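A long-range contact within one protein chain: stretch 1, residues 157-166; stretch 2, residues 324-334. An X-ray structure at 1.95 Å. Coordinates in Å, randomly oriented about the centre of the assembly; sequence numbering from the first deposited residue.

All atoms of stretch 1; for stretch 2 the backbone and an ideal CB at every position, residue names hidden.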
ATOM      1  N   VAL A 157       6.925 -12.837  11.182  1.00 20.40           N
ATOM      2  CA  VAL A 157       6.731 -11.513  10.568  1.00 23.01           C
ATOM      3  C   VAL A 157       7.913 -11.179   9.670  1.00 20.72           C
ATOM      4  O   VAL A 157       9.063 -11.397  10.034  1.00 22.02           O
ATOM      5  CB  VAL A 157       6.601 -10.400  11.640  1.00 26.59           C
ATOM      6  CG1 VAL A 157       6.481  -9.027  10.966  1.00 25.72           C
ATOM      7  CG2 VAL A 157       5.370 -10.667  12.511  1.00 24.04           C
ATOM      8  N   LYS A 158       7.632 -10.666   8.483  1.00 22.28           N
ATOM      9  CA  LYS A 158       8.708 -10.302   7.580  1.00 20.51           C
ATOM     10  C   LYS A 158       8.425  -8.907   7.068  1.00 22.90           C
ATOM     11  O   LYS A 158       7.381  -8.671   6.468  1.00 26.06           O
ATOM     12  CB  LYS A 158       8.777 -11.288   6.424  1.00 19.19           C
ATOM     13  CG  LYS A 158       9.855 -10.973   5.371  1.00 34.29           C
ATOM     14  CD  LYS A 158      11.273 -10.891   5.949  1.00 36.06           C
ATOM     15  CE  LYS A 158      12.312 -10.845   4.830  1.00 42.66           C
ATOM     16  NZ  LYS A 158      13.675 -10.625   5.347  1.00 33.69           N
ATOM     17  N   ILE A 159       9.353  -7.988   7.327  1.00 24.67           N
ATOM     18  CA  ILE A 159       9.196  -6.603   6.903  1.00 27.71           C
ATOM     19  C   ILE A 159      10.293  -6.137   5.943  1.00 29.64           C
ATOM     20  O   ILE A 159      11.477  -6.308   6.224  1.00 24.73           O
ATOM     21  CB  ILE A 159       9.245  -5.657   8.109  1.00 24.67           C
ATOM     22  CG1 ILE A 159       8.134  -5.993   9.106  1.00 22.63           C
ATOM     23  CG2 ILE A 159       9.148  -4.232   7.623  1.00 37.47           C
ATOM     24  CD1 ILE A 159       8.404  -5.474  10.476  1.00 25.29           C
ATOM     25  N   VAL A 160       9.919  -5.553   4.809  1.00 20.74           N
ATOM     26  CA  VAL A 160      10.947  -5.035   3.917  1.00 27.46           C
ATOM     27  C   VAL A 160      10.668  -3.573   3.579  1.00 28.24           C
ATOM     28  O   VAL A 160       9.664  -3.009   4.028  1.00 27.64           O
ATOM     29  CB  VAL A 160      11.031  -5.843   2.601  1.00 26.64           C
ATOM     30  CG1 VAL A 160      11.404  -7.286   2.915  1.00 28.77           C
ATOM     31  CG2 VAL A 160       9.726  -5.758   1.835  1.00 31.15           C
ATOM     32  N   ALA A 161      11.563  -2.956   2.812  1.00 26.03           N
ATOM     33  CA  ALA A 161      11.353  -1.565   2.373  1.00 32.58           C
ATOM     34  C   ALA A 161      10.208  -1.599   1.356  1.00 28.25           C
ATOM     35  O   ALA A 161      10.152  -2.490   0.510  1.00 34.87           O
ATOM     36  CB  ALA A 161      12.628  -1.016   1.722  1.00 36.79           C
ATOM     37  N   GLN A 162       9.306  -0.628   1.407  1.00 32.71           N
ATOM     38  CA  GLN A 162       8.142  -0.637   0.515  1.00 38.69           C
ATOM     39  C   GLN A 162       8.379  -0.830  -0.976  1.00 36.98           C
ATOM     40  O   GLN A 162       7.661  -1.606  -1.623  1.00 36.47           O
ATOM     41  CB  GLN A 162       7.308   0.622   0.727  1.00 44.06           C
ATOM     42  CG  GLN A 162       7.170   0.991   2.168  1.00 48.33           C
ATOM     43  CD  GLN A 162       6.061   1.985   2.400  1.00 57.31           C
ATOM     44  OE1 GLN A 162       5.926   2.976   1.667  1.00 50.43           O
ATOM     45  NE2 GLN A 162       5.259   1.732   3.427  1.00 44.30           N
ATOM     46  N   PRO A 163       9.368  -0.117  -1.552  1.00 29.02           N
ATOM     47  CA  PRO A 163       9.620  -0.284  -2.988  1.00 36.80           C
ATOM     48  C   PRO A 163       9.992  -1.722  -3.326  1.00 33.43           C
ATOM     49  O   PRO A 163       9.847  -2.138  -4.471  1.00 30.16           O
ATOM     50  CB  PRO A 163      10.781   0.685  -3.270  1.00 30.91           C
ATOM     51  CG  PRO A 163      10.629   1.733  -2.204  1.00 34.57           C
ATOM     52  CD  PRO A 163      10.257   0.908  -0.974  1.00 38.29           C
HETATM   53  N   MSE A 164      10.481  -2.473  -2.335  1.00 24.86           N
HETATM   54  CA  MSE A 164      10.878  -3.866  -2.583  1.00 29.71           C
HETATM   55  C   MSE A 164       9.681  -4.763  -2.899  1.00 26.95           C
HETATM   56  O   MSE A 164       9.801  -5.732  -3.654  1.00 25.75           O
HETATM   57  CB  MSE A 164      11.625  -4.453  -1.383  1.00 27.67           C
HETATM   58  CG  MSE A 164      13.044  -4.921  -1.686  1.00 51.29           C
HETATM   59 SE   MSE A 164      13.275  -6.029  -3.295  1.00 50.46          SE
HETATM   60  CE  MSE A 164      15.218  -6.150  -3.219  1.00 58.23           C
ATOM     61  N   GLY A 165       8.532  -4.452  -2.307  1.00 23.29           N
ATOM     62  CA  GLY A 165       7.354  -5.249  -2.566  1.00 23.58           C
ATOM     63  C   GLY A 165       7.013  -5.142  -4.035  1.00 21.49           C
ATOM     64  O   GLY A 165       6.692  -6.123  -4.692  1.00 21.16           O
ATOM     65  N   THR A 166       7.095  -3.924  -4.546  1.00 20.14           N
ATOM     66  CA  THR A 166       6.812  -3.647  -5.943  1.00 24.93           C
ATOM     67  C   THR A 166       7.797  -4.390  -6.849  1.00 21.22           C
ATOM     68  O   THR A 166       7.394  -5.060  -7.781  1.00 24.24           O
ATOM     69  CB  THR A 166       6.872  -2.119  -6.185  1.00 23.25           C
ATOM     70  OG1 THR A 166       5.831  -1.491  -5.421  1.00 36.03           O
ATOM     71  CG2 THR A 166       6.670  -1.783  -7.653  1.00 27.63           C
ATOM     72  N   UNK A 324      -2.235  -2.968  -5.719  1.00 20.52           N
ATOM     73  CA  UNK A 324      -1.882  -4.191  -4.998  1.00 21.54           C
ATOM     74  C   UNK A 324      -0.453  -4.748  -5.228  1.00 27.04           C
ATOM     75  O   UNK A 324      -0.091  -5.815  -4.695  1.00 18.91           O
ATOM     76  CB  UNK A 324      -2.891  -5.274  -5.383  1.00 21.54           C
ATOM     77  N   UNK A 325       0.354  -4.034  -6.006  1.00 24.25           N
ATOM     78  CA  UNK A 325       1.725  -4.473  -6.296  1.00 27.51           C
ATOM     79  C   UNK A 325       2.556  -4.767  -5.057  1.00 28.21           C
ATOM     80  O   UNK A 325       3.206  -5.810  -4.989  1.00 27.42           O
ATOM     81  CB  UNK A 325       2.439  -3.407  -7.129  1.00 27.51           C
ATOM     82  N   UNK A 326       2.565  -3.842  -4.097  1.00 24.58           N
ATOM     83  CA  UNK A 326       3.338  -4.051  -2.867  1.00 22.20           C
ATOM     84  C   UNK A 326       2.877  -5.326  -2.159  1.00 26.51           C
ATOM     85  O   UNK A 326       3.691  -6.187  -1.817  1.00 22.12           O
ATOM     86  CB  UNK A 326       3.201  -2.847  -1.933  1.00 22.20           C
ATOM     87  N   UNK A 327       1.565  -5.450  -1.948  1.00 20.55           N
ATOM     88  CA  UNK A 327       1.036  -6.622  -1.269  1.00 24.56           C
ATOM     89  C   UNK A 327       1.356  -7.934  -1.992  1.00 21.61           C
ATOM     90  O   UNK A 327       1.661  -8.928  -1.341  1.00 21.49           O
ATOM     91  CB  UNK A 327      -0.479  -6.479  -1.112  1.00 24.56           C
ATOM     92  N   UNK A 328       1.269  -7.953  -3.322  1.00 19.78           N
ATOM     93  CA  UNK A 328       1.581  -9.174  -4.060  1.00 18.53           C
ATOM     94  C   UNK A 328       3.052  -9.486  -3.860  1.00 21.08           C
ATOM     95  O   UNK A 328       3.429 -10.647  -3.833  1.00 21.30           O
ATOM     96  CB  UNK A 328       1.246  -9.033  -5.546  1.00 18.53           C
ATOM     97  N   UNK A 329       3.887  -8.456  -3.723  1.00 18.05           N
ATOM     98  CA  UNK A 329       5.305  -8.704  -3.514  1.00 19.53           C
ATOM     99  C   UNK A 329       5.565  -9.228  -2.110  1.00 20.66           C
ATOM    100  O   UNK A 329       6.334 -10.180  -1.927  1.00 22.32           O
ATOM    101  CB  UNK A 329       6.112  -7.428  -3.760  1.00 19.53           C
ATOM    102  N   UNK A 330       4.940  -8.610  -1.112  1.00 21.37           N
ATOM    103  CA  UNK A 330       5.117  -9.039   0.279  1.00 17.31           C
ATOM    104  C   UNK A 330       4.596 -10.467   0.440  1.00 20.78           C
ATOM    105  O   UNK A 330       5.172 -11.263   1.184  1.00 22.37           O
ATOM    106  CB  UNK A 330       4.397  -8.091   1.240  1.00 17.31           C
ATOM    107  N   UNK A 331       3.507 -10.793  -0.253  1.00 20.27           N
ATOM    108  CA  UNK A 331       2.931 -12.140  -0.142  1.00 19.30           C
ATOM    109  C   UNK A 331       3.936 -13.229  -0.527  1.00 24.23           C
ATOM    110  O   UNK A 331       4.000 -14.277   0.120  1.00 23.01           O
ATOM    111  CB  UNK A 331       1.687 -12.252  -1.026  1.00 19.30           C
ATOM    112  N   UNK A 332       4.728 -12.980  -1.565  1.00 19.55           N
ATOM    113  CA  UNK A 332       5.740 -13.956  -1.978  1.00 22.92           C
ATOM    114  C   UNK A 332       6.764 -14.211  -0.855  1.00 24.67           C
ATOM    115  O   UNK A 332       7.156 -15.351  -0.610  1.00 23.35           O
ATOM    116  CB  UNK A 332       6.455 -13.468  -3.240  1.00 22.92           C
ATOM    117  N   UNK A 333       7.189 -13.158  -0.171  1.00 20.89           N
ATOM    118  CA  UNK A 333       8.136 -13.302   0.933  1.00 18.69           C
ATOM    119  C   UNK A 333       7.435 -14.020   2.089  1.00 24.11           C
ATOM    120  O   UNK A 333       8.058 -14.775   2.846  1.00 23.98           O
ATOM    121  CB  UNK A 333       8.674 -11.941   1.379  1.00 18.69           C
ATOM    122  N   UNK A 334       6.135 -13.768   2.227  1.00 22.96           N
ATOM    123  CA  UNK A 334       5.364 -14.409   3.279  1.00 18.64           C
ATOM    124  C   UNK A 334       5.300 -15.919   3.054  1.00 23.35           C
ATOM    125  O   UNK A 334       5.333 -16.686   4.020  1.00 20.83           O
ATOM    126  CB  UNK A 334       3.954 -13.818   3.344  1.00 18.64           C
TER

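Stretch 1 runs as a strand through Ala161 and then turns into a helix that continues beyond the stretch; stretch 2 is mostly one helix, crossing that helix almost at right angles, with 7.2 Å between the axes at closest approach. So close a crossing leaves little room for side chains, and the backbone sets the first rules.

At 324 the ideal CB finds nothing of stretch 1 within 5.5 Å, so this contact sets no preference; it is Phe324. At 325 the CB points toward stretch 1, 4.3 Å from Thr166 OG1. A small residue, polar or not, fits such a place. The deposited Ser325 brings its CB to 4.2 Å from Thr166 OG1, while its hydroxyl is hydrogen-bonded elsewhere in the structure.

At 326 the CB points sideways, 4.6 Å from both Gln162 O and Thr166 OG1. A short polar side chain with a donor, such as Asn or Ser, could reach toward these oxygens, and a longer amide such as Gln might be considered too; an acid would set its oxygens against the carbonyl. It is Asn326, whose end comes nearer than its CB direction suggests: ND2 lies 2.9 Å from Gln162 O and 2.6 Å from Thr166 OG1. Neither approach has the angle of a hydrogen bond, so the fit is one of close polar packing.

Position 327 points away and 328 sideways, both without a neighbour in stretch 1 near the CB, so many helix-compatible residues would do. They are Val327 and Arg328, and neither touches stretch 1.

Position 329 is the strictest. Its CA lies 4.1 Å from Gly165 CA, and an ideal CB would sit 1.7 Å from Gly165 O, a plain clash. Glycine is what this backbone admits, and Gly329 is found. Its CA lies 3.2 Å from Gly165 O, in a CA-H...O contact with an angle of 160° at the hydrogen. The restriction is mutual, since a CB on Gly165 would fall 2.8 Å from the carbonyl oxygen of 326.

At 330 the CB points sideways with nothing close, but the space beyond it leads toward Val160, Gln162 and the bare CA of Gly165. A long or flat side chain can exploit it: Tyr, Phe, Met or Leu. The residue is Tyr330, in the m rotamer, and its end comes nearer. Its CE2 lies 3.5 Å from Gly165 CA and 3.8 Å from Val160 CG2, and its OH reaches to 3.4 Å from Gln162 CA. The absent side chain of Gly165 makes this possible, because an ideal CB there would be 2.5 Å from Tyr330 CE2.

Positions 331 and 332 lie out of reach, leaving the choice free here; they are Glu331 and Lys332. At 333 the CB points toward the strand, 4.3 Å from Lys158 CG, with Val160 beyond. A branched or extended apolar residue suits: Leu, Ile or Met. Leu333 sets CD1 3.5 Å from Val160 CG1 and CB 4.3 Å from Lys158 CG. At 334 an ideal CB would meet nothing of stretch 1, so this contact would leave the choice open, though that CB would be crowded by the carbonyl oxygen of 331, at 3.3 Å, which favours a small residue; it is Gly334.

Stretch 2, residues 324-334: FSNVRGYEKLG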
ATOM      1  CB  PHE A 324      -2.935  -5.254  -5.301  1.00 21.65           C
ATOM      2  CG  PHE A 324      -4.299  -4.930  -4.722  1.00 22.94           C
ATOM      3  CD1 PHE A 324      -5.331  -4.457  -5.535  1.00 29.18           C
ATOM      4  CD2 PHE A 324      -4.525  -5.061  -3.359  1.00 23.52           C
ATOM      5  CE1 PHE A 324      -6.586  -4.114  -4.987  1.00 32.83           C
ATOM      6  CE2 PHE A 324      -5.775  -4.721  -2.794  1.00 29.04           C
ATOM      7  CZ  PHE A 324      -6.804  -4.246  -3.614  1.00 30.73           C
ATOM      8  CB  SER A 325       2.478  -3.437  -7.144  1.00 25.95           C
ATOM      9  OG  SER A 325       2.279  -3.663  -8.527  1.00 50.65           O
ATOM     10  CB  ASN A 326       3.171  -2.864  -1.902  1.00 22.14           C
ATOM     11  CG  ASN A 326       4.087  -1.673  -2.247  1.00 26.31           C
ATOM     12  OD1 ASN A 326       3.843  -0.542  -1.823  1.00 33.34           O
ATOM     13  ND2 ASN A 326       5.137  -1.934  -2.995  1.00 26.74           N
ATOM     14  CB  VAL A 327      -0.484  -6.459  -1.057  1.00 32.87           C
ATOM     15  CG1 VAL A 327      -1.127  -7.789  -0.796  1.00 47.98           C
ATOM     16  CG2 VAL A 327      -0.721  -5.540   0.131  1.00 37.41           C
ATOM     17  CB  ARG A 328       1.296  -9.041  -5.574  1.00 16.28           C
ATOM     18  CG  ARG A 328      -0.217  -8.917  -5.952  1.00 26.19           C
ATOM     19  CD  ARG A 328      -0.446  -9.011  -7.469  1.00 32.81           C
ATOM     20  NE  ARG A 328       0.194  -7.937  -8.222  1.00 37.69           N
ATOM     21  CZ  ARG A 328      -0.350  -6.775  -8.571  1.00 33.26           C
ATOM     22  NH1 ARG A 328      -1.598  -6.468  -8.259  1.00 28.24           N
ATOM     23  NH2 ARG A 328       0.389  -5.898  -9.226  1.00 28.82           N
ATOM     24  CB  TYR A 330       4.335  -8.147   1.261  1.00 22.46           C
ATOM     25  CG  TYR A 330       4.660  -6.666   1.218  1.00 19.30           C
ATOM     26  CD1 TYR A 330       3.719  -5.727   1.655  1.00 21.22           C
ATOM     27  CD2 TYR A 330       5.903  -6.205   0.768  1.00 15.82           C
ATOM     28  CE1 TYR A 330       3.991  -4.358   1.657  1.00 15.28           C
ATOM     29  CE2 TYR A 330       6.193  -4.829   0.762  1.00 24.08           C
ATOM     30  CZ  TYR A 330       5.229  -3.917   1.211  1.00 26.86           C
ATOM     31  OH  TYR A 330       5.491  -2.562   1.232  1.00 25.96           O
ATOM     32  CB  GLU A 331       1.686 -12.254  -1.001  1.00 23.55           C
ATOM     33  CG  GLU A 331       1.054 -13.626  -0.990  1.00 22.21           C
ATOM     34  CD  GLU A 331      -0.267 -13.648  -1.742  1.00 32.95           C
ATOM     35  OE1 GLU A 331      -0.280 -13.259  -2.930  1.00 39.89           O
ATOM     36  OE2 GLU A 331      -1.290 -14.053  -1.142  1.00 31.44           O
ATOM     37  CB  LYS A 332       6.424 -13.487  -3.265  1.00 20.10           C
ATOM     38  CG  LYS A 332       5.456 -13.473  -4.452  1.00 23.09           C
ATOM     39  CD  LYS A 332       6.041 -12.738  -5.651  1.00 25.19           C
ATOM     40  CE  LYS A 332       5.049 -12.694  -6.800  1.00 24.70           C
ATOM     41  NZ  LYS A 332       5.671 -12.061  -8.007  1.00 27.58           N
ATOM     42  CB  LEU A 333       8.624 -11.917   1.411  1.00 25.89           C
ATOM     43  CG  LEU A 333       9.489 -11.105   0.429  1.00 17.97           C
ATOM     44  CD1 LEU A 333       9.854  -9.764   1.050  1.00 25.46           C
ATOM     45  CD2 LEU A 333      10.773 -11.895   0.104  1.00 24.47           C
TER
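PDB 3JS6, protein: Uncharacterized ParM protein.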